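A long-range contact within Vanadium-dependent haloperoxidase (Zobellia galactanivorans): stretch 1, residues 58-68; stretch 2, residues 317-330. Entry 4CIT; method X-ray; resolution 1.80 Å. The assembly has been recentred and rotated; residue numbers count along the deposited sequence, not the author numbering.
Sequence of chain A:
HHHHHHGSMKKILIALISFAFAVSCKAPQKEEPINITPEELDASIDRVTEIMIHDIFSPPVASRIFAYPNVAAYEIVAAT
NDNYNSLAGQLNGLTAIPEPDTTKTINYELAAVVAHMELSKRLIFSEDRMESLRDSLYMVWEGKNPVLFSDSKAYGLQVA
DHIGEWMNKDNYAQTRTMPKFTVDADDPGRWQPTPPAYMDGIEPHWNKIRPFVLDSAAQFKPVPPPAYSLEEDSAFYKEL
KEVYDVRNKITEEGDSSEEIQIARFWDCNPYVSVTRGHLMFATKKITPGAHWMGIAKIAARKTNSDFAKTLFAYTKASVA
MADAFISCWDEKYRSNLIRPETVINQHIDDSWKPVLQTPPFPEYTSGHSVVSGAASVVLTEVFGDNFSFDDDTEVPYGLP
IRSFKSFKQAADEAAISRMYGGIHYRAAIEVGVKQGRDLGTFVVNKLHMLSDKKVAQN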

# COMPACT_ATOMS: atom_id res chain seq x y z
N SER A 58 9.70 5.05 -1.96
CA SER A 58 9.58 3.79 -2.71
C SER A 58 8.29 3.01 -2.33
O SER A 58 7.69 3.27 -1.29
N PRO A 59 7.89 2.01 -3.16
CA PRO A 59 6.65 1.27 -2.83
C PRO A 59 6.54 0.65 -1.44
O PRO A 59 5.54 0.91 -0.72
N PRO A 60 7.57 -0.04 -0.98
CA PRO A 60 7.43 -0.57 0.38
C PRO A 60 7.37 0.49 1.48
O PRO A 60 6.58 0.35 2.43
N VAL A 61 8.18 1.54 1.36
CA VAL A 61 8.23 2.61 2.39
C VAL A 61 6.87 3.37 2.45
O VAL A 61 6.38 3.70 3.54
N ALA A 62 6.23 3.55 1.28
CA ALA A 62 4.91 4.18 1.19
C ALA A 62 3.87 3.42 2.03
O ALA A 62 3.03 4.03 2.67
N SER A 63 3.98 2.08 2.12
CA SER A 63 2.99 1.28 2.84
C SER A 63 3.05 1.52 4.35
O SER A 63 2.07 1.52 5.07
N ARG A 64 4.25 1.84 4.80
CA ARG A 64 4.49 2.10 6.21
C ARG A 64 3.87 3.50 6.58
O ARG A 64 3.27 3.73 7.62
N ILE A 65 4.03 4.46 5.67
CA ILE A 65 3.46 5.84 5.79
C ILE A 65 1.93 5.84 5.88
O ILE A 65 1.36 6.58 6.64
N PHE A 66 1.24 4.96 5.13
CA PHE A 66 -0.20 4.83 5.20
C PHE A 66 -0.68 4.14 6.47
O PHE A 66 -1.66 4.57 7.03
N ALA A 67 0.03 3.13 6.95
CA ALA A 67 -0.48 2.31 8.03
C ALA A 67 -0.52 2.91 9.42
O ALA A 67 -1.56 2.86 10.07
N TYR A 68 0.59 3.49 9.86
CA TYR A 68 0.68 3.99 11.20
C TYR A 68 -0.34 5.12 11.54
O TYR A 68 -0.96 5.09 12.60
N ALA A 317 -7.04 -2.44 5.60
CA ALA A 317 -6.37 -2.48 4.26
C ALA A 317 -4.90 -2.07 4.32
O ALA A 317 -4.00 -2.78 3.78
N SER A 318 -4.63 -0.98 5.06
CA SER A 318 -3.28 -0.47 5.11
C SER A 318 -2.38 -1.40 5.93
O SER A 318 -1.21 -1.57 5.57
N VAL A 319 -2.86 -1.93 7.05
CA VAL A 319 -2.09 -2.91 7.79
C VAL A 319 -1.77 -4.18 6.97
O VAL A 319 -0.62 -4.62 6.88
N ALA A 320 -2.76 -4.70 6.27
CA ALA A 320 -2.52 -5.81 5.39
C ALA A 320 -1.48 -5.47 4.31
O ALA A 320 -0.61 -6.34 4.04
N MET A 321 -1.59 -4.32 3.63
CA MET A 321 -0.65 -4.00 2.60
C MET A 321 0.78 -3.85 3.12
O MET A 321 1.74 -4.16 2.38
N ALA A 322 0.94 -3.29 4.31
CA ALA A 322 2.28 -3.06 4.86
C ALA A 322 2.87 -4.46 5.10
O ALA A 322 4.05 -4.71 4.69
N ASP A 323 2.08 -5.42 5.62
CA ASP A 323 2.60 -6.79 5.81
C ASP A 323 2.85 -7.51 4.45
O ASP A 323 3.84 -8.25 4.29
N ALA A 324 2.04 -7.20 3.47
CA ALA A 324 2.22 -7.75 2.12
C ALA A 324 3.57 -7.30 1.49
O ALA A 324 4.34 -8.12 0.88
N PHE A 325 3.96 -6.03 1.68
CA PHE A 325 5.25 -5.56 1.20
C PHE A 325 6.39 -6.28 1.91
O PHE A 325 7.41 -6.53 1.29
N ILE A 326 6.31 -6.45 3.23
CA ILE A 326 7.36 -7.16 3.94
C ILE A 326 7.50 -8.61 3.41
O ILE A 326 8.60 -9.06 3.11
N SER A 327 6.35 -9.29 3.26
CA SER A 327 6.33 -10.67 2.72
C SER A 327 6.93 -10.71 1.30
O SER A 327 7.73 -11.62 0.98
N CYS A 328 6.56 -9.77 0.45
CA CYS A 328 7.01 -9.79 -0.92
C CYS A 328 8.49 -9.44 -1.03
O CYS A 328 9.26 -10.19 -1.68
N TRP A 329 8.94 -8.39 -0.35
CA TRP A 329 10.36 -8.02 -0.32
C TRP A 329 11.27 -9.10 0.33
O TRP A 329 12.40 -9.30 -0.09
N ASP A 330 10.76 -9.81 1.31
CA ASP A 330 11.39 -11.01 1.89
C ASP A 330 11.73 -12.01 0.78
O ASP A 330 12.86 -12.54 0.68

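What forms the apolar centre of this contact? Phe325, whose CA-to-CB bond points toward the other helix, lays its ring against the first turn of helix 59-68. Its chi1 of -86° (m) and chi2 of -75° bring one face under Pro60 and Pro59: Pro60 CA sits 4.0 Å from the ring centroid, 23° off the normal, a CH-pi contact, and the carbonyl Pro59 O lies over the same ring, 3.6 Å from Phe325 CZ. Pro59 also points toward the partner helix, and its CB reaches Phe325 CE1 at 3.7 Å. One turn further along, Trp329 receives the other end of Pro60. With chi1 at -102°, between the usual wells, and chi2 at -114°, its indole offers a face to Pro60 CG, which stands 4.0 Å from the centroid of the five-membered ring. A single proline, its CB pointing sideways, thus bridges two aromatic rings.

How do the helices come so close beyond the aromatic end? The two run nearly antiparallel, at 153°, with their axes approaching to 8.2 Å, and small residues line the path. Ala67 points toward stretch 2, and its CB meets Ala322 CB at 4.3 Å, an apolar contact with little bulk on either partner. The backbones are tightest here, with Ser63 CA 4.8 Å from Ala322 CA and Ala67 CA 4.9 Å from Ser318 CA. Phe66 starts toward the partner, its CB 4.2 Å from Ser318 CB, but chi1 of -74° (m) leads the ring away.

What does Ser63 do between the aromatic end and the alanines? It points in, and its CB packs 3.5 Å from Phe325 CD2, oblique to the ring. Its p rotamer, at 66°, lets OG donate a 2.6 Å hydrogen bond to Pro60 O in its own helix, while the same Ser63 OG lies 3.6 Å from Ala322 CA. The hydroxyl is therefore satisfied without a direct hydrogen bond across the interface.

Where, then, do the helices make polar connections? No direct hydrogen bond joins them, so water does the work. One water donates to Ser63 OG at 2.9 Å and to Ala322 O at 2.8 Å; a second donates to Ser63 O and to Ser318 O, both at 2.8 Å. Ser318 points toward stretch 1 with chi1 of 65° (p), and its OG packs 3.6 Å from Ala67 CA while hydrogen-bonding to a residue just outside the two stretches.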

# COMPACT_ATOMS: atom_id res chain seq x y z
CB SER A 58 10.76 2.89 -2.41
OG SER A 58 10.75 2.46 -1.04
CB PRO A 59 6.50 0.25 -3.97
CG PRO A 59 7.18 0.95 -5.12
CD PRO A 59 8.34 1.73 -4.52
CB PRO A 60 8.71 -1.45 0.59
CG PRO A 60 9.57 -1.22 -0.62
CD PRO A 60 8.80 -0.49 -1.67
CB VAL A 61 9.40 3.60 2.15
CG1 VAL A 61 9.31 4.76 3.11
CG2 VAL A 61 10.71 2.86 2.33
CB ALA A 62 4.48 4.24 -0.28
CB SER A 63 3.10 -0.21 2.52
OG SER A 63 4.32 -0.74 2.99
CB ARG A 64 5.98 2.06 6.48
CG ARG A 64 6.41 2.41 7.89
CD ARG A 64 7.94 2.19 8.13
NE ARG A 64 8.29 2.51 9.50
CZ ARG A 64 8.62 3.66 10.00
NH1 ARG A 64 8.68 4.77 9.26
NH2 ARG A 64 8.91 3.71 11.27
CB ILE A 65 3.96 6.69 4.62
CG1 ILE A 65 5.50 6.87 4.77
CG2 ILE A 65 3.31 8.07 4.68
CD1 ILE A 65 6.16 7.51 3.58
CB PHE A 66 -0.75 4.05 4.00
CG PHE A 66 -0.73 4.84 2.74
CD1 PHE A 66 -1.37 6.04 2.65
CD2 PHE A 66 -0.14 4.32 1.61
CE1 PHE A 66 -1.37 6.74 1.47
CE2 PHE A 66 -0.08 5.02 0.43
CZ PHE A 66 -0.70 6.25 0.36
CB ALA A 67 0.28 1.00 8.12
CB TYR A 68 2.08 4.45 11.57
CG TYR A 68 2.98 3.28 11.90
CD1 TYR A 68 2.82 2.55 13.11
CD2 TYR A 68 3.99 2.95 11.07
CE1 TYR A 68 3.68 1.49 13.44
CE2 TYR A 68 4.84 1.86 11.35
CZ TYR A 68 4.70 1.15 12.53
OH TYR A 68 5.55 0.14 12.82
CB ALA A 317 -7.11 -1.69 3.21
CB SER A 318 -3.22 0.98 5.51
OG SER A 318 -3.68 1.16 6.83
CB VAL A 319 -2.78 -3.25 9.10
CG1 VAL A 319 -2.13 -4.42 9.74
CG2 VAL A 319 -2.74 -2.01 10.01
CB ALA A 320 -3.80 -6.32 4.79
CB MET A 321 -1.09 -2.77 1.84
CG MET A 321 -2.28 -3.03 0.94
SD MET A 321 -2.67 -1.60 -0.14
CE MET A 321 -3.59 -0.58 0.88
CB ALA A 322 2.23 -2.28 6.14
CB ASP A 323 1.74 -7.61 6.79
CG ASP A 323 2.05 -7.24 8.31
OD1 ASP A 323 2.85 -6.21 8.58
OD2 ASP A 323 1.52 -8.01 9.16
CB ALA A 324 1.07 -7.39 1.25
CB PHE A 325 5.34 -4.04 1.26
CG PHE A 325 4.80 -3.35 0.06
CD1 PHE A 325 5.55 -3.36 -1.10
CD2 PHE A 325 3.60 -2.66 0.12
CE1 PHE A 325 5.05 -2.71 -2.21
CE2 PHE A 325 3.17 -1.92 -0.98
CZ PHE A 325 3.89 -1.99 -2.15
CB ILE A 326 7.06 -7.20 5.43
CG1 ILE A 326 7.18 -5.75 5.92
CG2 ILE A 326 8.04 -8.13 6.17
CD1 ILE A 326 6.79 -5.53 7.38
CB SER A 327 4.89 -11.19 2.77
OG SER A 327 4.81 -12.51 2.30
CB CYS A 328 6.18 -8.83 -1.72
SG CYS A 328 6.74 -8.74 -3.46
CB TRP A 329 10.59 -6.66 0.31
CG TRP A 329 10.83 -5.60 -0.70
CD1 TRP A 329 12.02 -4.90 -0.90
CD2 TRP A 329 9.95 -5.17 -1.77
NE1 TRP A 329 11.91 -4.10 -1.98
CE2 TRP A 329 10.65 -4.20 -2.53
CE3 TRP A 329 8.65 -5.48 -2.12
CZ2 TRP A 329 10.08 -3.56 -3.60
CZ3 TRP A 329 8.09 -4.86 -3.19
CH2 TRP A 329 8.80 -3.94 -3.95
CB ASP A 330 10.49 -11.68 3.00
CG ASP A 330 11.13 -12.86 3.63
OD1 ASP A 330 12.22 -12.64 4.26
OD2 ASP A 330 10.68 -14.01 3.39
O HOH W 1 5.68 -2.50 4.87
O HOH W 2 -0.14 0.34 3.87